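Local atomic coordinates of histidinol-phosphate aminotransferase (Clostridium acetobutylicum, PDB entry 3FTB), a protein that probably transfers amino groups with the help of pyridoxal 5'-phosphate, as a histidinol-phosphate aminotransferase of histidine biosynthesis. Residues 45-48 against 49-52; 274-277 against 278-282; 349-352 against 353-357. All coordinates share one frame; numbering follows the deposited sequence.

Contact 1 of 3, residues 45-48 against 49-52; sequences LNNI and DEGI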
loop_
_atom_site.group_PDB
_atom_site.type_symbol
_atom_site.label_atom_id
_atom_site.label_comp_id
_atom_site.label_asym_id
_atom_site.label_seq_id
_atom_site.Cartn_x
_atom_site.Cartn_y
_atom_site.Cartn_z
ATOM N N LEU A 45 21.251 -0.296 2.638
ATOM C CA LEU A 45 22.023 0.931 2.589
ATOM C C LEU A 45 22.773 0.981 1.258
ATOM O O LEU A 45 22.717 1.970 0.529
ATOM C CB LEU A 45 23.025 0.964 3.749
ATOM C CG LEU A 45 22.542 0.932 5.205
ATOM C CD1 LEU A 45 21.606 -0.244 5.476
ATOM C CD2 LEU A 45 23.740 0.894 6.157
ATOM N N ASN A 46 23.462 -0.110 0.936
ATOM C CA ASN A 46 24.333 -0.167 -0.238
ATOM C C ASN A 46 23.624 0.113 -1.564
ATOM O O ASN A 46 24.257 0.535 -2.533
ATOM C CB ASN A 46 25.067 -1.515 -0.308
ATOM C CG ASN A 46 25.977 -1.756 0.891
ATOM O OD1 ASN A 46 26.385 -0.818 1.582
ATOM N ND2 ASN A 46 26.300 -3.025 1.142
ATOM N N ASN A 47 22.316 -0.127 -1.611
ATOM C CA ASN A 47 21.550 0.113 -2.833
ATOM C C ASN A 47 20.488 1.192 -2.693
ATOM O O ASN A 47 19.504 1.192 -3.436
ATOM C CB ASN A 47 20.913 -1.179 -3.353
ATOM C CG ASN A 47 21.945 -2.213 -3.741
ATOM O OD1 ASN A 47 22.711 -2.681 -2.903
ATOM N ND2 ASN A 47 21.972 -2.575 -5.017
ATOM N N ILE A 48 20.688 2.110 -1.749
ATOM C CA ILE A 48 19.738 3.197 -1.539
ATOM C C ILE A 48 19.680 4.117 -2.761
ATOM O O ILE A 48 18.663 4.772 -3.008
ATOM C CB ILE A 48 20.086 4.015 -0.293
ATOM C CG1 ILE A 48 18.976 5.019 0.011
ATOM C CG2 ILE A 48 21.420 4.727 -0.478
ATOM C CD1 ILE A 48 17.655 4.380 0.359
ATOM N N ASP A 49 20.772 4.160 -3.522
ATOM C CA ASP A 49 20.813 4.952 -4.747
ATOM C C ASP A 49 19.767 4.436 -5.717
ATOM O O ASP A 49 18.990 5.202 -6.274
ATOM C CB ASP A 49 22.192 4.870 -5.399
ATOM C CG ASP A 49 23.284 5.476 -4.539
ATOM O OD1 ASP A 49 22.972 5.973 -3.434
ATOM O OD2 ASP A 49 24.458 5.457 -4.970
ATOM N N GLU A 50 19.766 3.125 -5.920
ATOM C CA GLU A 50 18.784 2.471 -6.770
ATOM C C GLU A 50 17.383 2.930 -6.384
ATOM O O GLU A 50 16.621 3.395 -7.230
ATOM C CB GLU A 50 18.916 0.948 -6.640
ATOM C CG GLU A 50 17.804 0.144 -7.285
ATOM C CD GLU A 50 18.101 -1.352 -7.307
ATOM O OE1 GLU A 50 17.145 -2.153 -7.423
ATOM O OE2 GLU A 50 19.291 -1.721 -7.209
ATOM N N GLY A 51 17.057 2.803 -5.099
ATOM C CA GLY A 51 15.768 3.221 -4.583
ATOM C C GLY A 51 15.410 4.666 -4.890
ATOM O O GLY A 51 14.334 4.939 -5.412
ATOM N N ILE A 52 16.305 5.594 -4.561
ATOM C CA ILE A 52 16.078 7.014 -4.836
ATOM C C ILE A 52 15.858 7.328 -6.319
ATOM O O ILE A 52 14.998 8.134 -6.672
ATOM C CB ILE A 52 17.229 7.887 -4.317
ATOM C CG1 ILE A 52 17.473 7.611 -2.835
ATOM C CG2 ILE A 52 16.898 9.359 -4.518
ATOM C CD1 ILE A 52 18.559 8.467 -2.238
#
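The first turn of helix 48-53 forms this contact, and Asn47 and Ile48 meet Glu50, Gly51 and Ile52 there. Asn47 holds the N-cap position. It is also the third residue of a type I beta turn from Leu45 to Ile48, with Ile48 N hydrogen-bonded to Leu45 O at 3.1 Å. The side chain of Asn47 makes no capping bond. The link runs through its carbonyl instead: Gly51 N donates to Asn47 O at 3.4 Å, a weak bond. The next bond is firmer, with Ile52 N 2.9 Å from Ile48 O and an N-H...O angle of 172°. The same carbonyl oxygen also touches a side chain, since CG1 of Ile52 lies 3.1 Å from Ile48 O. Ile48 carries its CG1 branch anti to the backbone N (chi1 -172°), and this brings Ile48 CG1 to 4.1 Å from Ile52 CG1. Its other branch, CG2, rests 3.6 Å from Asp49 OD1. Asn47 and Glu50 run alongside each other. Their amide and carboxylate planes are 74° apart, and Asn47 ND2 stays 3.6 Å from Glu50 OE2. The other carboxylate oxygen, Glu50 OE1, forms a salt bridge with Arg65. Asn47 and Glu50 also touch helix 249-257. The chemistry is thus divided: backbone bonds start the helix, the two isoleucines meet each other, Ile48 packing on Phe250 of helix 249-257 and Ile52 on Leu45 of the second subunit, and the Arg65 salt bridge probably steadies the Glu50 carboxylate beside Asn47.

Contact 2 of 3, residues 274-277 against 278-282; sequences KERK and RFIEE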
loop_
_atom_site.group_PDB
_atom_site.type_symbol
_atom_site.label_atom_id
_atom_site.label_comp_id
_atom_site.label_asym_id
_atom_site.label_seq_id
_atom_site.Cartn_x
_atom_site.Cartn_y
_atom_site.Cartn_z
ATOM N N LYS A 274 21.739 -19.657 19.262
ATOM C CA LYS A 274 22.312 -19.512 20.594
ATOM C C LYS A 274 21.384 -18.802 21.570
ATOM O O LYS A 274 20.936 -19.381 22.558
ATOM C CB LYS A 274 23.616 -18.715 20.525
ATOM C CG LYS A 274 24.773 -19.435 19.867
ATOM C CD LYS A 274 26.091 -18.809 20.294
ATOM C CE LYS A 274 27.215 -19.158 19.327
ATOM N NZ LYS A 274 27.117 -18.412 18.039
ATOM N N GLU A 275 21.124 -17.530 21.293
ATOM C CA GLU A 275 20.368 -16.690 22.209
ATOM C C GLU A 275 19.025 -17.308 22.612
ATOM O O GLU A 275 18.671 -17.321 23.795
ATOM C CB GLU A 275 20.196 -15.277 21.638
ATOM C CG GLU A 275 19.713 -14.254 22.655
ATOM C CD GLU A 275 20.508 -14.289 23.962
ATOM O OE1 GLU A 275 21.682 -14.712 23.929
ATOM O OE2 GLU A 275 19.963 -13.887 25.019
ATOM N N ARG A 276 18.285 -17.841 21.645
ATOM C CA ARG A 276 16.995 -18.441 21.975
ATOM C C ARG A 276 17.188 -19.540 23.005
ATOM O O ARG A 276 16.415 -19.653 23.949
ATOM C CB ARG A 276 16.276 -18.999 20.742
ATOM C CG ARG A 276 14.905 -19.615 21.060
ATOM C CD ARG A 276 14.179 -20.112 19.812
ATOM N NE ARG A 276 15.066 -20.863 18.926
ATOM C CZ ARG A 276 15.204 -20.625 17.623
ATOM N NH1 ARG A 276 14.486 -19.671 17.042
ATOM N NH2 ARG A 276 16.055 -21.342 16.897
ATOM N N LYS A 277 18.230 -20.344 22.816
ATOM C CA LYS A 277 18.511 -21.470 23.701
ATOM C C LYS A 277 18.845 -21.012 25.118
ATOM O O LYS A 277 18.390 -21.614 26.091
ATOM C CB LYS A 277 19.649 -22.332 23.136
ATOM C CG LYS A 277 19.823 -23.672 23.832
ATOM C CD LYS A 277 20.924 -24.491 23.179
ATOM C CE LYS A 277 21.253 -25.729 24.006
ATOM N NZ LYS A 277 21.786 -25.378 25.355
ATOM N N ARG A 278 19.633 -19.946 25.227
ATOM C CA ARG A 278 20.022 -19.408 26.525
ATOM C C ARG A 278 18.842 -18.722 27.201
ATOM O O ARG A 278 18.518 -19.002 28.354
ATOM C CB ARG A 278 21.171 -18.406 26.372
ATOM C CG ARG A 278 21.810 -17.984 27.689
ATOM C CD ARG A 278 22.706 -16.767 27.512
ATOM N NE ARG A 278 21.928 -15.558 27.252
ATOM C CZ ARG A 278 21.778 -14.561 28.120
ATOM N NH1 ARG A 278 22.357 -14.624 29.309
ATOM N NH2 ARG A 278 21.051 -13.495 27.798
ATOM N N PHE A 279 18.215 -17.808 26.472
ATOM C CA PHE A 279 17.070 -17.062 26.975
ATOM C C PHE A 279 16.089 -17.992 27.706
ATOM O O PHE A 279 15.639 -17.699 28.820
ATOM C CB PHE A 279 16.376 -16.323 25.815
ATOM C CG PHE A 279 15.401 -15.272 26.262
ATOM C CD1 PHE A 279 15.827 -14.182 27.009
ATOM C CD2 PHE A 279 14.057 -15.378 25.953
ATOM C CE1 PHE A 279 14.938 -13.223 27.421
ATOM C CE2 PHE A 279 13.162 -14.418 26.373
ATOM C CZ PHE A 279 13.607 -13.338 27.110
ATOM N N ILE A 280 15.782 -19.124 27.083
ATOM C CA ILE A 280 14.812 -20.062 27.632
ATOM C C ILE A 280 15.321 -20.760 28.900
ATOM O O ILE A 280 14.525 -21.162 29.756
ATOM C CB ILE A 280 14.397 -21.118 26.587
ATOM C CG1 ILE A 280 13.244 -20.606 25.708
ATOM C CG2 ILE A 280 13.979 -22.412 27.274
ATOM C CD1 ILE A 280 13.459 -19.229 25.088
ATOM N N GLU A 281 16.638 -20.911 29.027
ATOM C CA GLU A 281 17.198 -21.541 30.227
ATOM C C GLU A 281 17.157 -20.555 31.374
ATOM O O GLU A 281 16.818 -20.914 32.503
ATOM C CB GLU A 281 18.623 -22.052 29.988
ATOM C CG GLU A 281 18.665 -23.367 29.203
ATOM C CD GLU A 281 20.017 -23.642 28.571
ATOM O OE1 GLU A 281 20.772 -22.667 28.359
ATOM O OE2 GLU A 281 20.320 -24.825 28.281
ATOM N N GLU A 282 17.483 -19.303 31.076
ATOM C CA GLU A 282 17.351 -18.237 32.057
ATOM C C GLU A 282 15.897 -18.032 32.516
ATOM O O GLU A 282 15.648 -17.827 33.709
ATOM C CB GLU A 282 17.934 -16.944 31.496
ATOM C CG GLU A 282 19.380 -17.088 31.089
ATOM C CD GLU A 282 20.215 -17.666 32.203
ATOM O OE1 GLU A 282 20.777 -18.765 32.012
ATOM O OE2 GLU A 282 20.287 -17.032 33.278
#
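Arg278 meets Glu275 one turn back on helix 262-285, and its backbone N bonds Lys274 O at 3.0 Å. The Arg278 and Glu275 side chains run alongside each other, with the guanidinium and carboxylate planes 42° apart. In a salt bridge, Arg278 NH2 donates at 3.0 Å to the syn lone pair of Glu275 OE2, which lies in the guanidinium plane. Arg278 NE adds weak bonds to both carboxylate oxygens. The Glu275 chain bends at chi2 (49°), which turns its carboxylate toward the arginine. Phe279 follows, with its N 2.8 Å from Glu275 O, and its side chain touches Val300 and Asn347. Ile280 N bonds Arg276 O at 3.2 Å, and Ile280 CD1 touches the same oxygen at 3.2 Å. Arg276 NH1 bonds Ala297 O. Glu281 closes the series: its OE2 forms a weak salt bridge with Lys277 NZ at 3.3 Å. Helix 344-359 supplies second partners to the main ion pair, Asn347 to Glu275 OE2 and Thr348 to Arg278 NH2. Glu344 OE1 lies near Glu275 OE1, and Glu344 OE2 makes a long, weak ion pair with Arg278 NE. The Arg278 charge therefore probably offsets the crowding of carboxylates where the two helices meet, whereas the exposed Lys277 pair is looser.

Contact 3 of 3, residues 349-352 against 353-357; sequences KFLR and ALKGV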
loop_
_atom_site.group_PDB
_atom_site.type_symbol
_atom_site.label_atom_id
_atom_site.label_comp_id
_atom_site.label_asym_id
_atom_site.label_seq_id
_atom_site.Cartn_x
_atom_site.Cartn_y
_atom_site.Cartn_z
ATOM N N LYS A 349 19.390 -7.712 30.405
ATOM C CA LYS A 349 18.768 -6.583 31.083
ATOM C C LYS A 349 17.324 -6.932 31.425
ATOM O O LYS A 349 16.884 -6.785 32.567
ATOM C CB LYS A 349 18.809 -5.345 30.188
ATOM C CG LYS A 349 18.685 -4.038 30.948
ATOM C CD LYS A 349 18.295 -2.894 30.034
ATOM C CE LYS A 349 18.434 -1.556 30.747
ATOM N NZ LYS A 349 19.810 -1.335 31.296
ATOM N N PHE A 350 16.589 -7.393 30.419
ATOM C CA PHE A 350 15.217 -7.867 30.589
ATOM C C PHE A 350 15.038 -8.832 31.779
ATOM O O PHE A 350 14.173 -8.628 32.643
ATOM C CB PHE A 350 14.752 -8.545 29.294
ATOM C CG PHE A 350 13.391 -9.155 29.391
ATOM C CD1 PHE A 350 12.254 -8.349 29.394
ATOM C CD2 PHE A 350 13.240 -10.534 29.488
ATOM C CE1 PHE A 350 10.989 -8.905 29.488
ATOM C CE2 PHE A 350 11.975 -11.102 29.584
ATOM C CZ PHE A 350 10.849 -10.283 29.585
ATOM N N LEU A 351 15.859 -9.883 31.799
ATOM C CA LEU A 351 15.797 -10.930 32.814
ATOM C C LEU A 351 16.121 -10.382 34.195
ATOM O O LEU A 351 15.516 -10.789 35.193
ATOM C CB LEU A 351 16.776 -12.062 32.472
ATOM C CG LEU A 351 16.453 -13.043 31.337
ATOM C CD1 LEU A 351 17.729 -13.603 30.728
ATOM C CD2 LEU A 351 15.542 -14.172 31.828
ATOM N N ARG A 352 17.084 -9.466 34.255
ATOM C CA ARG A 352 17.471 -8.876 35.526
ATOM C C ARG A 352 16.380 -7.998 36.116
ATOM O O ARG A 352 16.451 -7.625 37.276
ATOM C CB ARG A 352 18.789 -8.121 35.397
ATOM C CG ARG A 352 19.937 -9.043 35.007
ATOM C CD ARG A 352 21.255 -8.298 34.889
ATOM N NE ARG A 352 21.123 -7.092 34.077
ATOM C CZ ARG A 352 22.146 -6.343 33.676
ATOM N NH1 ARG A 352 23.386 -6.682 34.007
ATOM N NH2 ARG A 352 21.928 -5.259 32.942
ATOM N N ALA A 353 15.365 -7.681 35.319
ATOM C CA ALA A 353 14.184 -6.996 35.826
ATOM C C ALA A 353 13.168 -8.029 36.314
ATOM O O ALA A 353 12.506 -7.829 37.338
ATOM C CB ALA A 353 13.578 -6.122 34.750
ATOM N N LEU A 354 13.050 -9.127 35.567
ATOM C CA LEU A 354 12.176 -10.241 35.928
ATOM C C LEU A 354 12.581 -10.783 37.281
ATOM O O LEU A 354 11.744 -11.181 38.086
ATOM C CB LEU A 354 12.292 -11.365 34.901
ATOM C CG LEU A 354 11.156 -11.552 33.899
ATOM C CD1 LEU A 354 10.698 -10.223 33.323
ATOM C CD2 LEU A 354 11.592 -12.481 32.796
ATOM N N LYS A 355 13.888 -10.809 37.507
ATOM C CA LYS A 355 14.458 -11.236 38.772
ATOM C C LYS A 355 14.112 -10.265 39.911
ATOM O O LYS A 355 13.776 -10.682 41.029
ATOM C CB LYS A 355 15.979 -11.398 38.611
ATOM C CG LYS A 355 16.383 -12.611 37.788
ATOM C CD LYS A 355 17.740 -12.423 37.113
ATOM C CE LYS A 355 18.161 -13.671 36.340
ATOM N NZ LYS A 355 17.130 -14.145 35.363
ATOM N N GLY A 356 14.190 -8.967 39.627
ATOM C CA GLY A 356 13.843 -7.972 40.621
ATOM C C GLY A 356 12.379 -8.078 41.003
ATOM O O GLY A 356 12.008 -7.827 42.136
ATOM N N VAL A 357 11.538 -8.447 40.046
ATOM C CA VAL A 357 10.133 -8.673 40.336
ATOM C C VAL A 357 9.995 -9.887 41.245
ATOM O O VAL A 357 9.328 -9.808 42.285
ATOM C CB VAL A 357 9.296 -8.882 39.054
ATOM C CG1 VAL A 357 7.838 -9.165 39.412
ATOM C CG2 VAL A 357 9.406 -7.670 38.138
#
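This is a local contact along one helix, 344-359, close to the C-terminus of the chain. Phe350 and Leu351 reach forward to Leu354 and Lys355, and the helix packs against helix 262-285 and strand 321-325. The apolar part centres on Phe350 and Leu354. Leu354 CD1 sits over one face of the Phe350 ring, 4.1 Å from its centroid and 25° off the normal, a CH-pi contact shifted toward the rim. Leu354 CD2 comes in at 3.5 Å from Phe350 CE2. Phe350 has CG anti to its backbone N (chi1 176°), which carries the ring forward along the helix to the leucine. The ring also stacks with Tyr31 and meets Phe339 edge-to-face. Leu351 extends the apolar surface more loosely, its CD2 4.4 Å from Leu354 CD2.

Lys355 behaves differently. Its chain runs back over Leu351 and bends at chi4 (53°). Lys355 NZ ends 3.6 Å from Leu351 CB, and Lys355 CG lies 3.3 Å from Leu351 O.

The backbone holds these side chains in place. Phe350 O accepts two bonds. Leu354 N comes in the carbonyl plane at 3.2 Å, and Ala353 N comes from well above that plane at 3.1 Å. Ala353 N also has a weak bond to Lys349 O, so the turn here mixes i+3 and i+4 bonding. Lys355 N then bonds Leu351 O at 2.8 Å. Phe350 and Ala353 touch strand 321-325, Leu351 and Leu354 touch Leu283 of helix 262-285 and Ile286, and Lys349 and Arg352 are exposed. The pattern is that of an amphipathic helix packed on the smaller mixed sheet, as in the C-terminal part of fold-type I aminotransferases.

How the contacts relate
The three contacts come one after another along the chain, each within a single stretch. Contact 1 stands apart, its centre 36 Å from that of contact 2 and 41 Å from that of contact 3. It belongs to helix 48-53. Contacts 2 and 3 are neighbours, with centres 15 Å apart. They lie on helices 262-285 and 344-359, which pack together beside the five-stranded mixed sheet that contains strands 299-304 and 321-325. Phe279 meets Phe350, and Glu282 meets Leu351. The later pair thus helps to build the sheet-and-helix layer near the C-terminus, whereas contact 1 lies at the surface and touches the second subunit through Ile52.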